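Aspartate aminotransferase (Giardia lamblia, PDB 3MEB) probably catalyses the pyridoxal 5'-phosphate-dependent transfer of an amino group from L-aspartate to 2-oxoglutarate, giving oxaloacetate and L-glutamate. Local coordinates at residues A[98-103]-A[286-291]; A[105-110]-A[269-274]; A[362-367]-A[383-388]. One frame throughout, in Å; residues are numbered along the deposited sequence.

Contact 1: A[98-103]-A[286-291]; sequences LFLEAA and IGCLHV. With EDO (1,2-ethanediol), chain H.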
loop_
_atom_site.group_PDB
_atom_site.type_symbol
_atom_site.label_atom_id
_atom_site.label_comp_id
_atom_site.label_asym_id
_atom_site.label_seq_id
_atom_site.Cartn_x
_atom_site.Cartn_y
_atom_site.Cartn_z
ATOM N N LEU A 98 13.313 11.183 8.997
ATOM C CA LEU A 98 13.126 12.529 8.397
ATOM C C LEU A 98 11.715 12.778 7.856
ATOM O O LEU A 98 11.193 13.856 8.019
ATOM C CB LEU A 98 14.169 12.797 7.303
ATOM C CG LEU A 98 15.621 12.977 7.758
ATOM C CD1 LEU A 98 16.618 13.067 6.542
ATOM C CD2 LEU A 98 15.746 14.190 8.666
ATOM N N PHE A 99 11.102 11.783 7.222
ATOM C CA PHE A 99 9.727 11.878 6.756
ATOM C C PHE A 99 8.772 12.004 7.953
ATOM O O PHE A 99 7.917 12.900 8.002
ATOM C CB PHE A 99 9.321 10.693 5.857
ATOM C CG PHE A 99 7.840 10.609 5.632
ATOM C CD1 PHE A 99 7.227 11.437 4.702
ATOM C CD2 PHE A 99 7.051 9.752 6.385
ATOM C CE1 PHE A 99 5.874 11.424 4.534
ATOM C CE2 PHE A 99 5.702 9.699 6.201
ATOM C CZ PHE A 99 5.090 10.527 5.286
ATOM N N LEU A 100 8.950 11.141 8.942
ATOM C CA LEU A 100 8.069 11.172 10.127
ATOM C C LEU A 100 8.193 12.544 10.813
ATOM O O LEU A 100 7.192 13.181 11.187
ATOM C CB LEU A 100 8.441 10.037 11.083
ATOM C CG LEU A 100 8.167 8.634 10.544
ATOM C CD1 LEU A 100 8.713 7.578 11.499
ATOM C CD2 LEU A 100 6.710 8.438 10.317
ATOM N N GLU A 101 9.423 13.026 10.940
ATOM C CA GLU A 101 9.628 14.358 11.488
ATOM C C GLU A 101 8.941 15.409 10.613
ATOM O O GLU A 101 8.308 16.309 11.146
ATOM C CB GLU A 101 11.107 14.708 11.621
ATOM C CG GLU A 101 11.294 16.088 12.249
ATOM C CD GLU A 101 12.737 16.542 12.370
ATOM O OE1 GLU A 101 13.690 15.756 12.058
ATOM O OE2 GLU A 101 12.869 17.717 12.777
ATOM N N ALA A 102 9.078 15.300 9.285
ATOM C CA ALA A 102 8.437 16.247 8.362
ATOM C C ALA A 102 6.908 16.212 8.607
ATOM O O ALA A 102 6.258 17.255 8.756
ATOM C CB ALA A 102 8.762 15.858 6.867
ATOM N N ALA A 103 6.358 15.008 8.685
ATOM C CA ALA A 103 4.894 14.844 8.842
ATOM C C ALA A 103 4.385 15.417 10.156
ATOM O O ALA A 103 3.408 16.137 10.182
ATOM C CB ALA A 103 4.485 13.381 8.660
ATOM N N ILE A 286 1.356 8.539 -0.462
ATOM C CA ILE A 286 2.198 8.959 0.645
ATOM C C ILE A 286 1.374 9.723 1.660
ATOM O O ILE A 286 0.674 10.699 1.336
ATOM C CB ILE A 286 3.476 9.745 0.210
ATOM C CG1 ILE A 286 4.354 10.056 1.433
ATOM C CG2 ILE A 286 3.159 11.085 -0.570
ATOM C CD1 ILE A 286 4.875 8.815 2.211
ATOM N N GLY A 287 1.419 9.218 2.894
ATOM C CA GLY A 287 0.735 9.821 4.020
ATOM C C GLY A 287 1.312 9.302 5.318
ATOM O O GLY A 287 2.294 8.564 5.316
ATOM N N CYS A 288 0.698 9.700 6.435
ATOM C CA CYS A 288 1.167 9.307 7.761
ATOM C C CYS A 288 -0.005 9.193 8.717
ATOM O O CYS A 288 -0.940 10.029 8.664
ATOM C CB CYS A 288 2.143 10.339 8.298
ATOM S SG CYS A 288 3.183 9.784 9.681
ATOM N N LEU A 289 0.081 8.186 9.581
ATOM C CA LEU A 289 -0.871 7.957 10.681
ATOM C C LEU A 289 -0.223 8.402 11.993
ATOM O O LEU A 289 0.948 8.037 12.272
ATOM C CB LEU A 289 -1.249 6.501 10.773
ATOM C CG LEU A 289 -2.274 6.091 11.830
ATOM C CD1 LEU A 289 -3.583 6.932 11.716
ATOM C CD2 LEU A 289 -2.546 4.598 11.675
ATOM N N HIS A 290 -0.950 9.193 12.771
ATOM C CA HIS A 290 -0.494 9.598 14.116
ATOM C C HIS A 290 -1.529 9.217 15.179
ATOM O O HIS A 290 -2.722 9.351 14.934
ATOM C CB HIS A 290 -0.307 11.077 14.210
ATOM C CG HIS A 290 0.486 11.692 13.094
ATOM N ND1 HIS A 290 1.865 11.707 13.074
ATOM C CD2 HIS A 290 0.085 12.392 12.004
ATOM C CE1 HIS A 290 2.284 12.357 12.003
ATOM N NE2 HIS A 290 1.225 12.802 11.337
ATOM N N VAL A 291 -1.042 8.743 16.324
ATOM C CA VAL A 291 -1.843 8.575 17.523
ATOM C C VAL A 291 -1.159 9.492 18.534
ATOM O O VAL A 291 0.063 9.421 18.759
ATOM C CB VAL A 291 -1.883 7.125 18.076
ATOM C CG1 VAL A 291 -2.840 7.047 19.229
ATOM C CG2 VAL A 291 -2.282 6.094 16.997
HETATM C C1 EDO H . 10.987 19.940 10.127
HETATM O O1 EDO H . 11.383 19.656 11.479
HETATM C C2 EDO H . 11.289 21.387 9.813
HETATM O O2 EDO H . 12.137 21.868 10.856
#

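Contact 2: A[105-110]-A[269-274]; sequences FLMFGK and VLVAQS. With EDO (1,2-ethanediol), chain H; EDO (1,2-ethanediol), chain I; SO4 (sulfate ion), chain E.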
loop_
_atom_site.group_PDB
_atom_site.type_symbol
_atom_site.label_atom_id
_atom_site.label_comp_id
_atom_site.label_asym_id
_atom_site.label_seq_id
_atom_site.Cartn_x
_atom_site.Cartn_y
_atom_site.Cartn_z
ATOM N N PHE A 105 5.925 17.792 11.966
ATOM C CA PHE A 105 6.070 19.238 11.818
ATOM C C PHE A 105 4.866 19.862 11.150
ATOM O O PHE A 105 4.361 20.854 11.639
ATOM C CB PHE A 105 7.397 19.591 11.098
ATOM C CG PHE A 105 7.455 20.968 10.553
ATOM C CD1 PHE A 105 7.888 22.012 11.336
ATOM C CD2 PHE A 105 7.081 21.228 9.264
ATOM C CE1 PHE A 105 7.945 23.318 10.840
ATOM C CE2 PHE A 105 7.148 22.533 8.752
ATOM C CZ PHE A 105 7.566 23.563 9.544
ATOM N N LEU A 106 4.405 19.313 10.032
ATOM C CA LEU A 106 3.349 19.935 9.266
ATOM C C LEU A 106 2.032 19.901 10.016
ATOM O O LEU A 106 1.306 20.879 10.031
ATOM C CB LEU A 106 3.168 19.240 7.903
ATOM C CG LEU A 106 4.244 19.513 6.833
ATOM C CD1 LEU A 106 3.998 18.649 5.638
ATOM C CD2 LEU A 106 4.225 20.980 6.442
ATOM N N MET A 107 1.753 18.789 10.690
ATOM C CA MET A 107 0.459 18.608 11.330
ATOM C C MET A 107 0.400 19.331 12.663
ATOM O O MET A 107 -0.571 20.048 12.931
ATOM C CB MET A 107 0.186 17.139 11.582
ATOM C CG MET A 107 -1.124 16.880 12.276
ATOM S SD MET A 107 -2.509 17.466 11.318
ATOM C CE MET A 107 -2.334 16.774 9.715
ATOM N N PHE A 108 1.431 19.129 13.488
ATOM C CA PHE A 108 1.416 19.608 14.887
ATOM C C PHE A 108 2.230 20.865 15.158
ATOM O O PHE A 108 2.138 21.481 16.259
ATOM C CB PHE A 108 1.878 18.461 15.780
ATOM C CG PHE A 108 1.080 17.212 15.609
ATOM C CD1 PHE A 108 -0.210 17.119 16.074
ATOM C CD2 PHE A 108 1.628 16.104 14.976
ATOM C CE1 PHE A 108 -0.967 15.955 15.929
ATOM C CE2 PHE A 108 0.863 14.920 14.798
ATOM C CZ PHE A 108 -0.446 14.866 15.298
ATOM N N GLY A 109 3.022 21.294 14.190
ATOM C CA GLY A 109 3.963 22.369 14.434
ATOM C C GLY A 109 5.372 21.964 14.856
ATOM O O GLY A 109 5.680 20.793 15.176
ATOM N N LYS A 110 6.256 22.956 14.822
ATOM C CA LYS A 110 7.655 22.717 15.069
ATOM C C LYS A 110 7.838 22.543 16.559
ATOM O O LYS A 110 7.353 23.363 17.300
ATOM C CB LYS A 110 8.477 23.881 14.551
ATOM C CG LYS A 110 9.939 23.849 14.941
ATOM C CD LYS A 110 10.675 22.644 14.362
ATOM C CE LYS A 110 12.200 22.865 14.348
ATOM N NZ LYS A 110 12.948 21.695 13.741
ATOM N N VAL A 269 -6.172 11.830 20.293
ATOM C CA VAL A 269 -6.533 11.870 18.875
ATOM C C VAL A 269 -5.752 10.890 18.026
ATOM O O VAL A 269 -4.652 10.454 18.397
ATOM C CB VAL A 269 -6.340 13.277 18.289
ATOM C CG1 VAL A 269 -6.856 14.353 19.269
ATOM C CG2 VAL A 269 -4.894 13.513 17.858
ATOM N N LEU A 270 -6.359 10.478 16.913
ATOM C CA LEU A 270 -5.630 9.985 15.773
ATOM C C LEU A 270 -5.756 11.007 14.621
ATOM O O LEU A 270 -6.735 11.783 14.545
ATOM C CB LEU A 270 -6.152 8.611 15.334
ATOM C CG LEU A 270 -5.788 7.399 16.231
ATOM C CD1 LEU A 270 -6.605 7.303 17.464
ATOM C CD2 LEU A 270 -5.992 6.118 15.425
ATOM N N VAL A 271 -4.757 11.010 13.750
ATOM C CA VAL A 271 -4.769 11.829 12.529
ATOM C C VAL A 271 -4.313 10.938 11.372
ATOM O O VAL A 271 -3.202 10.348 11.414
ATOM C CB VAL A 271 -3.840 13.041 12.618
ATOM C CG1 VAL A 271 -3.879 13.863 11.361
ATOM C CG2 VAL A 271 -4.180 13.948 13.878
ATOM N N ALA A 272 -5.162 10.844 10.349
ATOM C CA ALA A 272 -4.812 10.211 9.084
ATOM C C ALA A 272 -4.460 11.344 8.128
ATOM O O ALA A 272 -5.328 12.144 7.740
ATOM C CB ALA A 272 -5.951 9.420 8.558
ATOM N N GLN A 273 -3.190 11.459 7.810
ATOM C CA GLN A 273 -2.645 12.658 7.136
ATOM C C GLN A 273 -2.226 12.332 5.710
ATOM O O GLN A 273 -1.316 11.525 5.517
ATOM C CB GLN A 273 -1.473 13.184 7.959
ATOM C CG GLN A 273 -0.706 14.378 7.311
ATOM C CD GLN A 273 0.541 14.762 8.087
ATOM O OE1 GLN A 273 1.146 13.930 8.770
ATOM N NE2 GLN A 273 0.955 16.008 7.954
ATOM N N SER A 274 -2.901 12.907 4.722
ATOM C CA SER A 274 -2.609 12.667 3.283
ATOM C C SER A 274 -1.792 13.797 2.672
ATOM O O SER A 274 -2.042 14.977 2.967
ATOM C CB SER A 274 -3.931 12.524 2.508
ATOM O OG SER A 274 -3.779 12.723 1.092
HETATM C C1 EDO H . 10.987 19.940 10.127
HETATM O O1 EDO H . 11.383 19.656 11.479
HETATM C C2 EDO H . 11.289 21.387 9.813
HETATM O O2 EDO H . 12.137 21.868 10.856
HETATM C C1 EDO I . 0.338 19.694 20.418
HETATM O O1 EDO I . 1.497 20.185 21.036
HETATM C C2 EDO I . 0.471 19.627 18.916
HETATM O O2 EDO I . 0.301 20.914 18.292
HETATM S S SO4 E . -5.758 9.448 -0.562
HETATM O O1 SO4 E . -5.438 10.251 0.595
HETATM O O2 SO4 E . -7.063 9.871 -1.014
HETATM O O3 SO4 E . -4.818 9.710 -1.650
HETATM O O4 SO4 E . -5.838 8.046 -0.203
#

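Contact 3: A[362-367]-A[383-388]; sequences SLLHAS and DHILTA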
loop_
_atom_site.group_PDB
_atom_site.type_symbol
_atom_site.label_atom_id
_atom_site.label_comp_id
_atom_site.label_asym_id
_atom_site.label_seq_id
_atom_site.Cartn_x
_atom_site.Cartn_y
_atom_site.Cartn_z
ATOM N N SER A 362 -15.263 32.545 -8.084
ATOM C CA SER A 362 -15.794 33.848 -8.489
ATOM C C SER A 362 -16.225 33.850 -9.935
ATOM O O SER A 362 -17.301 34.405 -10.251
ATOM C CB SER A 362 -14.754 34.956 -8.274
ATOM O OG SER A 362 -14.364 34.946 -6.907
ATOM N N LEU A 363 -15.410 33.261 -10.822
ATOM C CA LEU A 363 -15.741 33.300 -12.240
ATOM C C LEU A 363 -16.983 32.473 -12.531
ATOM O O LEU A 363 -17.867 32.935 -13.253
ATOM C CB LEU A 363 -14.571 32.903 -13.121
ATOM C CG LEU A 363 -14.753 32.965 -14.652
ATOM C CD1 LEU A 363 -15.162 34.344 -15.121
ATOM C CD2 LEU A 363 -13.446 32.522 -15.338
ATOM N N LEU A 364 -17.070 31.263 -11.971
ATOM C CA LEU A 364 -18.246 30.439 -12.255
ATOM C C LEU A 364 -19.482 31.157 -11.694
ATOM O O LEU A 364 -20.485 31.202 -12.369
ATOM C CB LEU A 364 -18.187 29.031 -11.687
ATOM C CG LEU A 364 -19.415 28.138 -11.939
ATOM C CD1 LEU A 364 -19.765 27.941 -13.473
ATOM C CD2 LEU A 364 -19.162 26.800 -11.191
ATOM N N HIS A 365 -19.385 31.705 -10.482
ATOM C CA HIS A 365 -20.525 32.384 -9.841
ATOM C C HIS A 365 -20.995 33.593 -10.653
ATOM O O HIS A 365 -22.197 33.805 -10.844
ATOM C CB HIS A 365 -20.175 32.804 -8.392
ATOM C CG HIS A 365 -21.249 33.596 -7.719
ATOM N ND1 HIS A 365 -21.326 34.962 -7.809
ATOM C CD2 HIS A 365 -22.293 33.210 -6.945
ATOM C CE1 HIS A 365 -22.390 35.388 -7.141
ATOM N NE2 HIS A 365 -22.989 34.344 -6.596
ATOM N N ALA A 366 -20.043 34.379 -11.141
ATOM C CA ALA A 366 -20.337 35.502 -12.003
ATOM C C ALA A 366 -21.043 35.048 -13.276
ATOM O O ALA A 366 -21.958 35.722 -13.748
ATOM C CB ALA A 366 -19.040 36.270 -12.362
ATOM N N SER A 367 -20.611 33.909 -13.839
ATOM C CA SER A 367 -21.155 33.451 -15.110
ATOM C C SER A 367 -22.604 32.943 -14.912
ATOM O O SER A 367 -23.443 33.098 -15.810
ATOM C CB SER A 367 -20.269 32.358 -15.737
ATOM O OG SER A 367 -18.954 32.810 -16.012
ATOM N N ASP A 383 -24.726 31.366 -4.468
ATOM C CA ASP A 383 -23.734 31.914 -3.545
ATOM C C ASP A 383 -22.836 30.874 -2.821
ATOM O O ASP A 383 -21.703 31.184 -2.445
ATOM C CB ASP A 383 -24.436 32.849 -2.535
ATOM C CG ASP A 383 -25.043 34.060 -3.211
ATOM O OD1 ASP A 383 -24.837 34.231 -4.424
ATOM O OD2 ASP A 383 -25.754 34.831 -2.553
ATOM N N HIS A 384 -23.343 29.670 -2.615
ATOM C CA HIS A 384 -22.587 28.644 -1.939
ATOM C C HIS A 384 -21.370 28.200 -2.728
ATOM O O HIS A 384 -20.462 27.603 -2.157
ATOM C CB HIS A 384 -23.492 27.444 -1.575
ATOM C CG HIS A 384 -24.269 26.890 -2.736
ATOM N ND1 HIS A 384 -25.235 27.615 -3.405
ATOM C CD2 HIS A 384 -24.236 25.671 -3.323
ATOM C CE1 HIS A 384 -25.738 26.866 -4.374
ATOM N NE2 HIS A 384 -25.160 25.681 -4.337
ATOM N N ILE A 385 -21.357 28.475 -4.049
ATOM C CA ILE A 385 -20.136 28.393 -4.855
ATOM C C ILE A 385 -18.976 29.209 -4.295
ATOM O O ILE A 385 -17.803 28.802 -4.368
ATOM C CB ILE A 385 -20.420 28.876 -6.294
ATOM C CG1 ILE A 385 -21.092 27.748 -7.056
ATOM C CG2 ILE A 385 -19.136 29.360 -6.993
ATOM C CD1 ILE A 385 -21.727 28.153 -8.380
ATOM N N LEU A 386 -19.290 30.365 -3.730
ATOM C CA LEU A 386 -18.260 31.282 -3.259
ATOM C C LEU A 386 -17.712 30.911 -1.876
ATOM O O LEU A 386 -16.554 31.181 -1.598
ATOM C CB LEU A 386 -18.797 32.728 -3.234
ATOM C CG LEU A 386 -19.148 33.375 -4.586
ATOM C CD1 LEU A 386 -20.039 34.664 -4.439
ATOM C CD2 LEU A 386 -17.874 33.657 -5.380
ATOM N N THR A 387 -18.539 30.294 -1.022
ATOM C CA THR A 387 -18.266 30.187 0.404
ATOM C C THR A 387 -17.799 28.793 0.843
ATOM O O THR A 387 -17.363 28.635 1.990
ATOM C CB THR A 387 -19.523 30.583 1.228
ATOM O OG1 THR A 387 -20.635 29.850 0.731
ATOM C CG2 THR A 387 -19.808 32.101 1.077
ATOM N N ALA A 388 -17.918 27.818 -0.052
ATOM C CA ALA A 388 -17.482 26.453 0.176
ATOM C C ALA A 388 -16.006 26.490 0.499
ATOM O O ALA A 388 -15.259 27.305 -0.061
ATOM C CB ALA A 388 -17.754 25.575 -1.068
#

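Contact 1: A[98-103]-A[286-291]
Phe-99 meets Ile-286 and Gly-287 with the far end of its ring. With CG swung anti to its own nitrogen (chi1 167°), the ring reaches out from the helix toward residues 286-288, and its CZ comes 3.4 Å from Gly-287 O, which lies at the ring edge and near its plane. Ile-286 comes from the opposite direction, its CD1 set obliquely against the same CZ at 3.5 Å. Cys-288 adds a sulfur-aromatic contact, SG standing 5.4 Å from the centroid of the Phe-99 ring in an oblique position. Leu-100, one residue on, sends only its CD2 branch inward, to touch Cys-288 SG at 3.8 Å. Glu-101 faces the other way, where its OE2 accepts a hydrogen bond from O1 of a 1,2-ethanediol at 2.8 Å. Ala-103 brings the two backbones nearest: its methyl CB lies 3.9 Å from Cys-288 CB and also faces the edge of the His-290 imidazole at CE1. Both nitrogens of that imidazole are hydrogen-bonded outside the two segments, one of them to Ser-122. The helix crosses the strand at -71°; no hydrogen bond joins the two segments, and the buried interface is mostly apolar. It is helix-on-sheet packing in the large domain of a fold-type I aminotransferase, made on the strand that runs antiparallel to the rest of the seven-stranded sheet.

Contact 2: A[105-110]-A[269-274]
Met-107 curls between helix and strand, a doubly bent chain (chi2 61°, chi3 52°) that lays its methyl against both Val-271 and Gln-273. CE of Met-107 rests 3.7 Å from Val-271 CG1 and 3.8 Å from Gln-273 CG, while the preceding CG sits over the centre of the neighbouring Phe-108 ring. The buried Gln-273 side chain comes toward the helix from the opposite direction, extended beyond its CG. Its amide is not left to the hydrocarbon around it: OE1 accepts a hydrogen bond from His-290, and NE2 gives a weak one to the carbonyl of Ala-103. NE2 of Gln-273 also lies 3.9 Å from the CB atoms of both Leu-106 and Met-107. Phe-108 meets the other branch of Val-271, its CZ 4.1 Å from CG2 in an oblique approach. The helix ends with Phe-108, and Gly-109 is the first residue to leave helical geometry, with a positive phi of 93°. Arg-260 hydrogen-bonds the carbonyls of Leu-106 and Met-107, while Phe-108 O accepts from O2 of a 1,2-ethanediol. Lys-110, past the end, gives a hydrogen bond from NZ to O2 of another 1,2-ethanediol at 3.0 Å, and that molecule lies over one face of Phe-105. At the far end of the strand, Ser-274 OG stands 3.0 Å from O1 of a sulfate that Ser-127, Thr-129, Ser-276, Arg-285 and Tyr-90 of the second subunit also hold. The contact thus backs an inner strand of the large-domain sheet, whose C-terminal end forms part of the pyridoxal 5'-phosphate pocket.

Contact 3: A[362-367]-A[383-388]
With CG of His-365 anti to its backbone nitrogen (chi1 175°) and the imidazole turned crosswise (chi2 -88°), the ring extends from the helix to Asp-383, with Leu-386 over one face. The result is a His-carboxylate hydrogen bond that ties the long helix 340-370 to the short, weakly bonded helix 384-387, away from the active site. NE2 of His-365 donates to Asp-383 OD1 at 2.9 Å, with an N-H...O angle of 157°. The oxygen lies near the ring plane, but is met on its anti side and somewhat out of the carboxylate plane; the ring and carboxylate planes are well turned from each other. Asp-383 gets there although its side chain starts away from the helix. Beside the ring's root, Ile-385 packs its CG2 against His-365 CB at 3.9 Å, and its CD1 meets Leu-364 CD2 at 4.0 Å, the two side chains crossing at about a right angle. Arg-361 hydrogen-bonds the carbonyl of Ile-385 from the same long helix. Leu-386 divides its branches: CD2 touches Ser-362 CA at 3.7 Å, while CD1 makes a CH-pi contact 3.5 Å from the His-365 ring centroid, almost exactly on the ring normal.

Following the chain from the N terminus, the first segment met is on helix 97-108, which supplies one side of both contact 1 and contact 2. Contact 2 closes when the chain reaches strand 269-274, and contact 1 when it returns along the next strand, 287-292, so the loop of contact 2 is nested inside that of contact 1. Their centres are 7 Å apart, and neighbouring strands of one sheet receive successive parts of the same helix. Contact 3 opens only afterwards, closes a short loop with 15 residues between its segments, and ties helix 340-370 to the short helix 384-387. Its centre lies about 35 Å from that of contact 1, without touching it.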